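Local coordinates for importin subunit beta-1 (Saccharomyces cerevisiae, PDB 5OWU), which carries proteins into the nucleus together with importin alpha, the adaptor that recognises the classical nuclear localization signal of the cargo, at residues 12-17 against 54-59; 697-702 against 748-753; 801-806 against 846-851. One frame throughout, in Å; residues are numbered along the deposited sequence.

Contact 1: 12-17 against 54-59; sequences NSILSP and KLEGRI
Ile14 and Gly57 bring the two backbones nearest, with 7.8 Å between their CA atoms, where the C-terminal end of helix 3-15 comes beside the first turn of helix 55-67. The gap is bridged by side chains, mainly Leu15 and Ile14 reaching across. Leu15 splits its two methyls between two partners. CD1 lies against the aliphatic part of Lys54, 3.5 Å from CD, and CD2 sits 3.6 Å from OE1 of Glu56. The Lys54 chain is bent at its outer torsions (chi3 114°, chi4 85°), and its CD and CE are the carbons that meet Leu15. One residue earlier, Ile14 holds CG1 between its backbone N and carbonyl carbon (chi1 47°). From there CD1 extends to the base of Glu56, 3.8 Å from CB, and touches the carbonyl O of the same residue at 3.7 Å.

Helix 3-15 belongs to HEAT 1 and helix 55-67 to HEAT 2, so the contact joins the first two repeats of the solenoid. Lys54 occupies the N-cap position of helix 55-67, and its backbone N is hydrogen-bonded to OE2 of Glu11, just outside segment 12-17. Between the two segments themselves there is van der Waals contact alone: methyls pack on carbons of Lys54 and Glu56, and one leucine methyl lies against a carboxylate oxygen whose charge nothing in segment 12-17 pairs.

Contact 2: 697-702 against 748-753; sequences ELKPAV and IKVLEA
Pro700 and Val750 stand with their CA atoms 4.9 Å apart, and around them the helical segments 698-702 and 748-753 run nearly parallel, their axes 8.3 Å apart at a crossing angle of 15°. The close approach goes with the single methyl of Ala753 facing the proline. Ala753 points that methyl at Pro700, 3.7 Å from CB of the ring. The same methyl presses on the proline's backbone, with CB 3.1 Å from the carbonyl O of Pro700, a tight fit for a carbon against an oxygen. CB of Pro700 also lies 3.9 Å from the carbonyl O of Lys749, one turn before Ala753.

The two helices come from successive HEAT repeats, 698-713 from HEAT 16 and 741-764 from HEAT 17, and their parallel course is that of equivalent helices stacked along an alpha solenoid. Helix 718-732 lies between them in sequence and also in contact, its Ala731 touching both Lys699 and Val750.

Those two residues also touch each other. Lys699 sends CG anti to its backbone N (chi1 170°) and stays extended, which carries CE across to CG1 of Val750 at 3.9 Å; it is the methylene next to the ammonium group that packs here. Lys749 turns its end away from helix 698-713 and spends its charge within its own helix. There NZ forms a salt bridge of 3.1 Å with OE1 of Glu752, approaching on the syn side and 28° out of the carboxylate plane.

Contact 3: 801-806 against 846-851; sequences AAVGLI and DTARWA
Val803 packs its two methyls against three residues of segment 846-851, joining helix 796-812 of HEAT 18 to helix 842-860 of HEAT 19, the last repeats of the alpha solenoid. The segments run in the same direction with their axes 8.0 Å apart and crossing at 23°. Val803 has CG1 between its backbone N and carbonyl carbon and CG2 anti to the N (chi1 77°), and this rotation spreads the branches along the neighbouring helix. CG1 meets CG2 of Thr847 at 3.7 Å, while CG2 faces the next turn, 3.5 Å from CB of Ala851, and also rests on the backbone of Ala848. An alanine in place of Val803 would probably open a gap in front of Thr847 and Ala851, whose methyls would each lose a packing partner.

Thr847 divides its branches by chemistry. Its methyl CG2 is anti to the backbone N and is directed across the contact, while OG1 lies beside that N and is hydrogen-bonded to the carbonyl O of Ala843, one turn back. The hydroxyl is thus satisfied within its own helix. The methyl lies against Gly804, where the lack of a side chain lets it come close to the backbone. Further along, CB of Ala851 touches Val803 and also lies 4.4 Å from CB of Ile806. Trp850 ties the same two helices through NE1, hydrogen-bonded to OD1 of Asp808. At the glycine, CG2 of Thr847 comes to 3.4 Å from CA of Gly804.

All three contacts join neighbouring HEAT repeats in series along the chain, each using its own pair of helices. Contact 1 is a surface contact at the N-terminal end; contact 2 is partly buried, nearer the centre of the chain; contact 3 is buried although it belongs to the last two repeats. Contacts 1 and 3 lie on opposite sides of that centre, about 62 Å apart between centres. Contacts 2 and 3 are neighbours, about 8 Å between nearest atoms, and helix 741-764 serves both regions, since its Leu755 touches Ala801. Charged residues lend their carbons in contacts 1 and 2, whereas contact 3 relies on valine, isoleucine, alanine, glycine and a threonine methyl.

Contact 1: 12-17 against 54-59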
ATOM      1  N   ASN A  12     -27.895 -11.926  25.637  1.00 44.70           N
ATOM      2  CA  ASN A  12     -27.167 -13.157  25.939  1.00 46.87           C
ATOM      3  C   ASN A  12     -26.018 -13.378  24.972  1.00 47.56           C
ATOM      4  O   ASN A  12     -24.975 -13.918  25.355  1.00 40.22           O
ATOM      5  CB  ASN A  12     -28.111 -14.358  25.898  1.00 47.61           C
ATOM      6  CG  ASN A  12     -29.039 -14.406  27.088  1.00 51.39           C
ATOM      7  OD1 ASN A  12     -28.793 -13.754  28.102  1.00 57.19           O
ATOM      8  ND2 ASN A  12     -30.110 -15.186  26.976  1.00 48.69           N
ATOM      9  N   SER A  13     -26.190 -12.968  23.716  1.00 39.62           N
ATOM     10  CA  SER A  13     -25.153 -13.167  22.717  1.00 39.64           C
ATOM     11  C   SER A  13     -23.870 -12.438  23.087  1.00 34.54           C
ATOM     12  O   SER A  13     -22.778 -12.897  22.727  1.00 45.73           O
ATOM     13  CB  SER A  13     -25.640 -12.693  21.345  1.00 43.24           C
ATOM     14  OG  SER A  13     -25.590 -11.277  21.258  1.00 34.74           O
ATOM     15  N   ILE A  14     -23.957 -11.311  23.792  1.00 35.42           N
ATOM     16  CA  ILE A  14     -22.741 -10.563  24.123  1.00 36.84           C
ATOM     17  C   ILE A  14     -22.436 -10.475  25.614  1.00 40.29           C
ATOM     18  O   ILE A  14     -21.302 -10.117  25.974  1.00 42.22           O
ATOM     19  CB  ILE A  14     -22.768  -9.143  23.519  1.00 38.00           C
ATOM     20  CG1 ILE A  14     -24.111  -8.474  23.781  1.00 36.00           C
ATOM     21  CG2 ILE A  14     -22.445  -9.208  22.027  1.00 37.26           C
ATOM     22  CD1 ILE A  14     -24.104  -6.968  23.508  1.00 44.35           C
ATOM     23  N   LEU A  15     -23.373 -10.788  26.499  1.00 39.16           N
ATOM     24  CA  LEU A  15     -23.216 -10.534  27.926  1.00 46.59           C
ATOM     25  C   LEU A  15     -23.329 -11.780  28.793  1.00 48.00           C
ATOM     26  O   LEU A  15     -23.159 -11.677  30.011  1.00 42.32           O
ATOM     27  CB  LEU A  15     -24.257  -9.510  28.398  1.00 41.28           C
ATOM     28  CG  LEU A  15     -24.286  -8.163  27.668  1.00 48.60           C
ATOM     29  CD1 LEU A  15     -25.473  -7.326  28.133  1.00 54.05           C
ATOM     30  CD2 LEU A  15     -22.990  -7.398  27.866  1.00 53.90           C
ATOM     31  N   SER A  16     -23.613 -12.938  28.225  1.00 52.90           N
ATOM     32  CA  SER A  16     -23.736 -14.125  29.060  1.00 53.55           C
ATOM     33  C   SER A  16     -22.350 -14.598  29.487  1.00 48.23           C
ATOM     34  O   SER A  16     -21.452 -14.690  28.645  1.00 38.92           O
ATOM     35  CB  SER A  16     -24.453 -15.249  28.323  1.00 52.91           C
ATOM     36  OG  SER A  16     -24.591 -16.381  29.165  1.00 50.69           O
ATOM     37  N   PRO A  17     -22.134 -14.907  30.771  1.00 50.25           N
ATOM     38  CA  PRO A  17     -20.843 -15.498  31.170  1.00 52.05           C
ATOM     39  C   PRO A  17     -20.603 -16.858  30.552  1.00 53.58           C
ATOM     40  O   PRO A  17     -19.460 -17.333  30.540  1.00 59.85           O
ATOM     41  CB  PRO A  17     -20.952 -15.602  32.700  1.00 55.99           C
ATOM     42  CG  PRO A  17     -22.135 -14.785  33.088  1.00 59.00           C
ATOM     43  CD  PRO A  17     -23.053 -14.770  31.914  1.00 56.98           C
ATOM     44  N   LYS A  54     -30.818  -3.387  27.802  1.00 38.87           N
ATOM     45  CA  LYS A  54     -29.488  -2.866  28.083  1.00 43.52           C
ATOM     46  C   LYS A  54     -28.929  -2.151  26.859  1.00 47.18           C
ATOM     47  O   LYS A  54     -29.168  -2.554  25.717  1.00 43.03           O
ATOM     48  CB  LYS A  54     -28.549  -3.993  28.500  1.00 41.94           C
ATOM     49  CG  LYS A  54     -28.931  -4.666  29.811  1.00 54.19           C
ATOM     50  CD  LYS A  54     -28.059  -5.885  30.058  1.00 60.86           C
ATOM     51  CE  LYS A  54     -27.152  -5.708  31.258  1.00 69.91           C
ATOM     52  NZ  LYS A  54     -27.843  -6.070  32.522  1.00 66.23           N
ATOM     53  N   LEU A  55     -28.160  -1.089  27.111  1.00 34.83           N
ATOM     54  CA  LEU A  55     -27.632  -0.260  26.032  1.00 36.65           C
ATOM     55  C   LEU A  55     -26.883  -1.083  24.995  1.00 36.79           C
ATOM     56  O   LEU A  55     -27.065  -0.900  23.787  1.00 36.40           O
ATOM     57  CB  LEU A  55     -26.706   0.815  26.598  1.00 49.42           C
ATOM     58  CG  LEU A  55     -27.244   2.205  26.919  1.00 49.33           C
ATOM     59  CD1 LEU A  55     -26.051   3.141  27.087  1.00 50.43           C
ATOM     60  CD2 LEU A  55     -28.189   2.735  25.854  1.00 42.14           C
ATOM     61  N   GLU A  56     -26.015  -1.986  25.450  1.00 32.93           N
ATOM     62  CA  GLU A  56     -25.195  -2.732  24.506  1.00 32.71           C
ATOM     63  C   GLU A  56     -26.039  -3.622  23.610  1.00 34.05           C
ATOM     64  O   GLU A  56     -25.678  -3.846  22.450  1.00 34.60           O
ATOM     65  CB  GLU A  56     -24.167  -3.566  25.254  1.00 33.44           C
ATOM     66  CG  GLU A  56     -23.058  -2.745  25.848  1.00 42.68           C
ATOM     67  CD  GLU A  56     -22.126  -3.592  26.658  1.00 40.45           C
ATOM     68  OE1 GLU A  56     -21.585  -4.566  26.099  1.00 38.12           O
ATOM     69  OE2 GLU A  56     -21.949  -3.289  27.852  1.00 47.21           O
ATOM     70  N   GLY A  57     -27.149  -4.151  24.131  1.00 31.50           N
ATOM     71  CA  GLY A  57     -28.044  -4.943  23.304  1.00 31.27           C
ATOM     72  C   GLY A  57     -28.750  -4.115  22.250  1.00 32.16           C
ATOM     73  O   GLY A  57     -28.975  -4.584  21.134  1.00 29.94           O
ATOM     74  N   ARG A  58     -29.114  -2.873  22.590  1.00 29.11           N
ATOM     75  CA  ARG A  58     -29.751  -1.984  21.621  1.00 36.84           C
ATOM     76  C   ARG A  58     -28.776  -1.593  20.514  1.00 30.10           C
ATOM     77  O   ARG A  58     -29.101  -1.649  19.313  1.00 28.88           O
ATOM     78  CB  ARG A  58     -30.275  -0.741  22.345  1.00 33.98           C
ATOM     79  CG  ARG A  58     -31.223  -1.043  23.516  1.00 33.19           C
ATOM     80  CD  ARG A  58     -31.509   0.197  24.353  1.00 34.07           C
ATOM     81  NE  ARG A  58     -32.086   1.273  23.558  1.00 32.60           N
ATOM     82  CZ  ARG A  58     -32.377   2.487  24.021  1.00 37.79           C
ATOM     83  NH1 ARG A  58     -32.154   2.795  25.288  1.00 36.76           N
ATOM     84  NH2 ARG A  58     -32.892   3.401  23.209  1.00 37.27           N
ATOM     85  N   ILE A  59     -27.567  -1.189  20.909  1.00 32.54           N
ATOM     86  CA  ILE A  59     -26.516  -0.893  19.940  1.00 31.50           C
ATOM     87  C   ILE A  59     -26.257  -2.108  19.060  1.00 30.03           C
ATOM     88  O   ILE A  59     -26.154  -1.999  17.830  1.00 28.61           O
ATOM     89  CB  ILE A  59     -25.249  -0.432  20.687  1.00 30.27           C
ATOM     90  CG1 ILE A  59     -25.519   0.903  21.390  1.00 31.04           C
ATOM     91  CG2 ILE A  59     -24.057  -0.294  19.739  1.00 33.82           C
ATOM     92  CD1 ILE A  59     -24.746   1.099  22.683  1.00 37.80           C
TER

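Contact 2: 697-702 against 748-753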
ATOM      1  N   GLU A 697      -3.224 -15.091  -0.011  1.00 51.99           N
ATOM      2  CA  GLU A 697      -1.925 -15.154  -0.676  1.00 56.56           C
ATOM      3  C   GLU A 697      -1.603 -16.549  -1.200  1.00 55.09           C
ATOM      4  O   GLU A 697      -0.714 -16.687  -2.045  1.00 44.55           O
ATOM      5  CB  GLU A 697      -0.811 -14.703   0.273  1.00 62.96           C
ATOM      6  CG  GLU A 697      -0.860 -13.228   0.680  1.00 69.54           C
ATOM      7  CD  GLU A 697      -1.852 -12.940   1.799  1.00 65.56           C
ATOM      8  OE1 GLU A 697      -2.278 -13.890   2.489  1.00 58.91           O
ATOM      9  OE2 GLU A 697      -2.210 -11.759   1.992  1.00 71.28           O
ATOM     10  N   LEU A 698      -2.298 -17.583  -0.719  1.00 43.76           N
ATOM     11  CA  LEU A 698      -2.027 -18.935  -1.194  1.00 46.52           C
ATOM     12  C   LEU A 698      -2.481 -19.112  -2.634  1.00 44.78           C
ATOM     13  O   LEU A 698      -1.786 -19.754  -3.432  1.00 39.73           O
ATOM     14  CB  LEU A 698      -2.705 -19.958  -0.284  1.00 46.26           C
ATOM     15  CG  LEU A 698      -2.305 -21.415  -0.544  1.00 53.35           C
ATOM     16  CD1 LEU A 698      -0.885 -21.684  -0.065  1.00 52.40           C
ATOM     17  CD2 LEU A 698      -3.279 -22.380   0.108  1.00 57.16           C
ATOM     18  N   LYS A 699      -3.626 -18.534  -2.991  1.00 39.48           N
ATOM     19  CA  LYS A 699      -4.166 -18.751  -4.332  1.00 40.63           C
ATOM     20  C   LYS A 699      -3.172 -18.380  -5.429  1.00 44.27           C
ATOM     21  O   LYS A 699      -2.888 -19.232  -6.289  1.00 39.37           O
ATOM     22  CB  LYS A 699      -5.486 -17.986  -4.478  1.00 47.55           C
ATOM     23  CG  LYS A 699      -6.035 -17.919  -5.891  1.00 48.46           C
ATOM     24  CD  LYS A 699      -7.557 -17.764  -5.890  1.00 57.51           C
ATOM     25  CE  LYS A 699      -8.042 -16.988  -7.102  1.00 53.23           C
ATOM     26  NZ  LYS A 699      -9.494 -17.205  -7.388  1.00 59.68           N
ATOM     27  N   PRO A 700      -2.611 -17.169  -5.471  1.00 43.82           N
ATOM     28  CA  PRO A 700      -1.638 -16.874  -6.539  1.00 40.82           C
ATOM     29  C   PRO A 700      -0.434 -17.805  -6.532  1.00 36.21           C
ATOM     30  O   PRO A 700      -0.033 -18.305  -7.594  1.00 39.72           O
ATOM     31  CB  PRO A 700      -1.248 -15.410  -6.265  1.00 46.16           C
ATOM     32  CG  PRO A 700      -1.715 -15.120  -4.869  1.00 45.64           C
ATOM     33  CD  PRO A 700      -2.896 -15.990  -4.637  1.00 53.38           C
ATOM     34  N   ALA A 701       0.139 -18.077  -5.358  1.00 34.61           N
ATOM     35  CA  ALA A 701       1.299 -18.958  -5.277  1.00 40.99           C
ATOM     36  C   ALA A 701       1.027 -20.290  -5.970  1.00 33.61           C
ATOM     37  O   ALA A 701       1.776 -20.713  -6.860  1.00 34.56           O
ATOM     38  CB  ALA A 701       1.682 -19.180  -3.814  1.00 41.86           C
ATOM     39  N   VAL A 702      -0.073 -20.945  -5.603  1.00 32.69           N
ATOM     40  CA  VAL A 702      -0.390 -22.231  -6.216  1.00 31.90           C
ATOM     41  C   VAL A 702      -0.542 -22.072  -7.723  1.00 38.43           C
ATOM     42  O   VAL A 702       0.013 -22.858  -8.504  1.00 33.59           O
ATOM     43  CB  VAL A 702      -1.644 -22.838  -5.564  1.00 30.29           C
ATOM     44  CG1 VAL A 702      -2.057 -24.120  -6.267  1.00 34.29           C
ATOM     45  CG2 VAL A 702      -1.357 -23.117  -4.099  1.00 32.67           C
ATOM     46  N   ILE A 748      -4.371  -7.964  -8.956  1.00 45.11           N
ATOM     47  CA  ILE A 748      -3.184  -7.917  -9.807  1.00 38.18           C
ATOM     48  C   ILE A 748      -2.264  -9.090  -9.496  1.00 44.57           C
ATOM     49  O   ILE A 748      -1.675  -9.689 -10.400  1.00 41.53           O
ATOM     50  CB  ILE A 748      -2.454  -6.571  -9.647  1.00 50.26           C
ATOM     51  CG1 ILE A 748      -3.305  -5.423 -10.204  1.00 46.35           C
ATOM     52  CG2 ILE A 748      -1.084  -6.604 -10.335  1.00 46.21           C
ATOM     53  CD1 ILE A 748      -3.485  -5.432 -11.713  1.00 46.03           C
ATOM     54  N   LYS A 749      -2.116  -9.436  -8.215  1.00 41.99           N
ATOM     55  CA  LYS A 749      -1.284 -10.585  -7.877  1.00 40.43           C
ATOM     56  C   LYS A 749      -1.848 -11.862  -8.491  1.00 46.44           C
ATOM     57  O   LYS A 749      -1.104 -12.671  -9.065  1.00 36.18           O
ATOM     58  CB  LYS A 749      -1.161 -10.717  -6.360  1.00 45.94           C
ATOM     59  CG  LYS A 749      -0.229  -9.691  -5.730  1.00 56.91           C
ATOM     60  CD  LYS A 749       1.231 -10.074  -5.929  1.00 60.04           C
ATOM     61  CE  LYS A 749       2.157  -8.869  -5.806  1.00 64.52           C
ATOM     62  NZ  LYS A 749       2.069  -7.976  -6.999  1.00 59.94           N
ATOM     63  N   VAL A 750      -3.168 -12.048  -8.399  1.00 40.66           N
ATOM     64  CA  VAL A 750      -3.807 -13.229  -8.977  1.00 41.69           C
ATOM     65  C   VAL A 750      -3.558 -13.285 -10.480  1.00 38.20           C
ATOM     66  O   VAL A 750      -3.189 -14.332 -11.026  1.00 33.33           O
ATOM     67  CB  VAL A 750      -5.311 -13.238  -8.645  1.00 49.76           C
ATOM     68  CG1 VAL A 750      -6.016 -14.440  -9.287  1.00 46.19           C
ATOM     69  CG2 VAL A 750      -5.517 -13.262  -7.134  1.00 43.34           C
ATOM     70  N   LEU A 751      -3.743 -12.160 -11.176  1.00 39.77           N
ATOM     71  CA  LEU A 751      -3.546 -12.157 -12.623  1.00 36.78           C
ATOM     72  C   LEU A 751      -2.088 -12.425 -12.987  1.00 31.23           C
ATOM     73  O   LEU A 751      -1.805 -13.126 -13.968  1.00 33.06           O
ATOM     74  CB  LEU A 751      -4.020 -10.829 -13.217  1.00 36.92           C
ATOM     75  CG  LEU A 751      -5.529 -10.572 -13.115  1.00 46.75           C
ATOM     76  CD1 LEU A 751      -5.880  -9.156 -13.555  1.00 47.03           C
ATOM     77  CD2 LEU A 751      -6.314 -11.587 -13.944  1.00 34.44           C
ATOM     78  N   GLU A 752      -1.148 -11.887 -12.207  1.00 32.93           N
ATOM     79  CA  GLU A 752       0.262 -12.180 -12.446  1.00 33.57           C
ATOM     80  C   GLU A 752       0.539 -13.675 -12.306  1.00 32.24           C
ATOM     81  O   GLU A 752       1.308 -14.252 -13.089  1.00 31.20           O
ATOM     82  CB  GLU A 752       1.137 -11.372 -11.483  1.00 33.33           C
ATOM     83  CG  GLU A 752       1.179  -9.885 -11.801  1.00 40.67           C
ATOM     84  CD  GLU A 752       1.928  -9.069 -10.768  1.00 46.56           C
ATOM     85  OE1 GLU A 752       2.086  -9.538  -9.621  1.00 45.06           O
ATOM     86  OE2 GLU A 752       2.350  -7.945 -11.112  1.00 40.56           O
ATOM     87  N   ALA A 753      -0.087 -14.321 -11.312  1.00 32.44           N
ATOM     88  CA  ALA A 753       0.080 -15.764 -11.147  1.00 31.18           C
ATOM     89  C   ALA A 753      -0.531 -16.532 -12.311  1.00 31.51           C
ATOM     90  O   ALA A 753       0.014 -17.558 -12.741  1.00 32.81           O
ATOM     91  CB  ALA A 753      -0.545 -16.229  -9.833  1.00 31.99           C
TER

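Contact 3: 801-806 against 846-851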
ATOM      1  N   ALA A 801       6.424 -11.291 -20.707  1.00 36.28           N
ATOM      2  CA  ALA A 801       5.831 -12.624 -20.691  1.00 35.77           C
ATOM      3  C   ALA A 801       4.584 -12.692 -21.573  1.00 32.73           C
ATOM      4  O   ALA A 801       4.395 -13.665 -22.309  1.00 36.40           O
ATOM      5  CB  ALA A 801       5.509 -13.033 -19.257  1.00 34.34           C
ATOM      6  N   ALA A 802       3.727 -11.669 -21.525  1.00 34.48           N
ATOM      7  CA  ALA A 802       2.474 -11.717 -22.280  1.00 37.38           C
ATOM      8  C   ALA A 802       2.717 -11.670 -23.787  1.00 37.27           C
ATOM      9  O   ALA A 802       2.152 -12.469 -24.554  1.00 33.91           O
ATOM     10  CB  ALA A 802       1.566 -10.567 -21.848  1.00 44.14           C
ATOM     11  N   VAL A 803       3.539 -10.724 -24.241  1.00 40.32           N
ATOM     12  CA  VAL A 803       3.832 -10.661 -25.668  1.00 46.59           C
ATOM     13  C   VAL A 803       4.596 -11.918 -26.091  1.00 44.27           C
ATOM     14  O   VAL A 803       4.409 -12.439 -27.208  1.00 41.53           O
ATOM     15  CB  VAL A 803       4.580  -9.344 -25.977  1.00 42.58           C
ATOM     16  CG1 VAL A 803       6.040  -9.419 -25.576  1.00 41.83           C
ATOM     17  CG2 VAL A 803       4.439  -8.973 -27.435  1.00 47.99           C
ATOM     18  N   GLY A 804       5.417 -12.461 -25.187  1.00 33.83           N
ATOM     19  CA  GLY A 804       6.033 -13.755 -25.442  1.00 34.31           C
ATOM     20  C   GLY A 804       5.012 -14.854 -25.682  1.00 40.40           C
ATOM     21  O   GLY A 804       5.174 -15.679 -26.582  1.00 38.77           O
ATOM     22  N   LEU A 805       3.949 -14.885 -24.873  1.00 34.49           N
ATOM     23  CA  LEU A 805       2.869 -15.838 -25.106  1.00 34.30           C
ATOM     24  C   LEU A 805       2.273 -15.661 -26.491  1.00 38.68           C
ATOM     25  O   LEU A 805       1.986 -16.648 -27.186  1.00 32.59           O
ATOM     26  CB  LEU A 805       1.771 -15.674 -24.054  1.00 35.93           C
ATOM     27  CG  LEU A 805       1.976 -16.330 -22.693  1.00 34.17           C
ATOM     28  CD1 LEU A 805       0.896 -15.851 -21.737  1.00 36.38           C
ATOM     29  CD2 LEU A 805       1.954 -17.851 -22.817  1.00 31.26           C
ATOM     30  N   ILE A 806       2.053 -14.410 -26.908  1.00 36.06           N
ATOM     31  CA  ILE A 806       1.497 -14.181 -28.244  1.00 36.24           C
ATOM     32  C   ILE A 806       2.371 -14.869 -29.288  1.00 36.77           C
ATOM     33  O   ILE A 806       1.885 -15.618 -30.156  1.00 41.91           O
ATOM     34  CB  ILE A 806       1.355 -12.672 -28.518  1.00 48.21           C
ATOM     35  CG1 ILE A 806       0.403 -12.035 -27.499  1.00 39.69           C
ATOM     36  CG2 ILE A 806       0.836 -12.435 -29.936  1.00 50.26           C
ATOM     37  CD1 ILE A 806       0.269 -10.512 -27.624  1.00 44.65           C
ATOM     38  N   ASP A 846      12.848  -7.230 -27.789  1.00 54.94           N
ATOM     39  CA  ASP A 846      13.177  -8.383 -28.621  1.00 59.66           C
ATOM     40  C   ASP A 846      12.012  -9.365 -28.665  1.00 56.66           C
ATOM     41  O   ASP A 846      11.620  -9.844 -29.740  1.00 52.87           O
ATOM     42  CB  ASP A 846      14.435  -9.076 -28.087  1.00 63.90           C
ATOM     43  CG  ASP A 846      15.652  -8.161 -28.066  1.00 77.46           C
ATOM     44  OD1 ASP A 846      15.709  -7.211 -28.878  1.00 71.99           O
ATOM     45  OD2 ASP A 846      16.556  -8.401 -27.237  1.00 69.09           O
ATOM     46  N   THR A 847      11.446  -9.679 -27.497  1.00 52.62           N
ATOM     47  CA  THR A 847      10.290 -10.566 -27.454  1.00 46.06           C
ATOM     48  C   THR A 847       9.137  -9.994 -28.269  1.00 47.70           C
ATOM     49  O   THR A 847       8.457 -10.728 -28.994  1.00 49.19           O
ATOM     50  CB  THR A 847       9.860 -10.803 -26.006  1.00 44.30           C
ATOM     51  OG1 THR A 847      10.984 -11.251 -25.232  1.00 49.73           O
ATOM     52  CG2 THR A 847       8.757 -11.856 -25.934  1.00 39.87           C
ATOM     53  N   ALA A 848       8.909  -8.679 -28.173  1.00 49.86           N
ATOM     54  CA  ALA A 848       7.846  -8.053 -28.956  1.00 52.06           C
ATOM     55  C   ALA A 848       8.118  -8.178 -30.450  1.00 53.41           C
ATOM     56  O   ALA A 848       7.186  -8.336 -31.245  1.00 44.49           O
ATOM     57  CB  ALA A 848       7.691  -6.584 -28.564  1.00 55.56           C
ATOM     58  N   ARG A 849       9.387  -8.100 -30.851  1.00 66.56           N
ATOM     59  CA  ARG A 849       9.733  -8.316 -32.253  1.00 65.95           C
ATOM     60  C   ARG A 849       9.372  -9.731 -32.683  1.00 60.99           C
ATOM     61  O   ARG A 849       8.724  -9.930 -33.718  1.00 50.32           O
ATOM     62  CB  ARG A 849      11.223  -8.038 -32.471  1.00 74.66           C
ATOM     63  CG  ARG A 849      11.780  -8.442 -33.838  1.00 84.92           C
ATOM     64  CD  ARG A 849      11.208  -7.606 -34.974  1.00 97.46           C
ATOM     65  NE  ARG A 849      12.110  -7.583 -36.125  1.00111.30           N
ATOM     66  CZ  ARG A 849      11.919  -6.853 -37.221  1.00114.79           C
ATOM     67  NH1 ARG A 849      10.851  -6.074 -37.334  1.00113.23           N
ATOM     68  NH2 ARG A 849      12.804  -6.899 -38.210  1.00112.12           N
ATOM     69  N   TRP A 850       9.785 -10.732 -31.896  1.00 48.92           N
ATOM     70  CA  TRP A 850       9.397 -12.112 -32.179  1.00 49.97           C
ATOM     71  C   TRP A 850       7.882 -12.233 -32.330  1.00 45.78           C
ATOM     72  O   TRP A 850       7.378 -12.832 -33.293  1.00 53.27           O
ATOM     73  CB  TRP A 850       9.932 -13.018 -31.065  1.00 49.91           C
ATOM     74  CG  TRP A 850       9.261 -14.361 -30.913  1.00 54.53           C
ATOM     75  CD1 TRP A 850       8.454 -14.758 -29.882  1.00 44.24           C
ATOM     76  CD2 TRP A 850       9.357 -15.484 -31.800  1.00 52.95           C
ATOM     77  NE1 TRP A 850       8.034 -16.053 -30.078  1.00 47.32           N
ATOM     78  CE2 TRP A 850       8.574 -16.523 -31.246  1.00 57.23           C
ATOM     79  CE3 TRP A 850      10.023 -15.714 -33.008  1.00 59.25           C
ATOM     80  CZ2 TRP A 850       8.438 -17.767 -31.863  1.00 48.29           C
ATOM     81  CZ3 TRP A 850       9.887 -16.952 -33.617  1.00 49.79           C
ATOM     82  CH2 TRP A 850       9.100 -17.961 -33.044  1.00 55.80           C
ATOM     83  N   ALA A 851       7.137 -11.628 -31.402  1.00 46.78           N
ATOM     84  CA  ALA A 851       5.679 -11.683 -31.454  1.00 52.15           C
ATOM     85  C   ALA A 851       5.137 -11.028 -32.718  1.00 48.13           C
ATOM     86  O   ALA A 851       4.145 -11.494 -33.288  1.00 45.42           O
ATOM     87  CB  ALA A 851       5.088 -11.005 -30.220  1.00 45.91           C
TER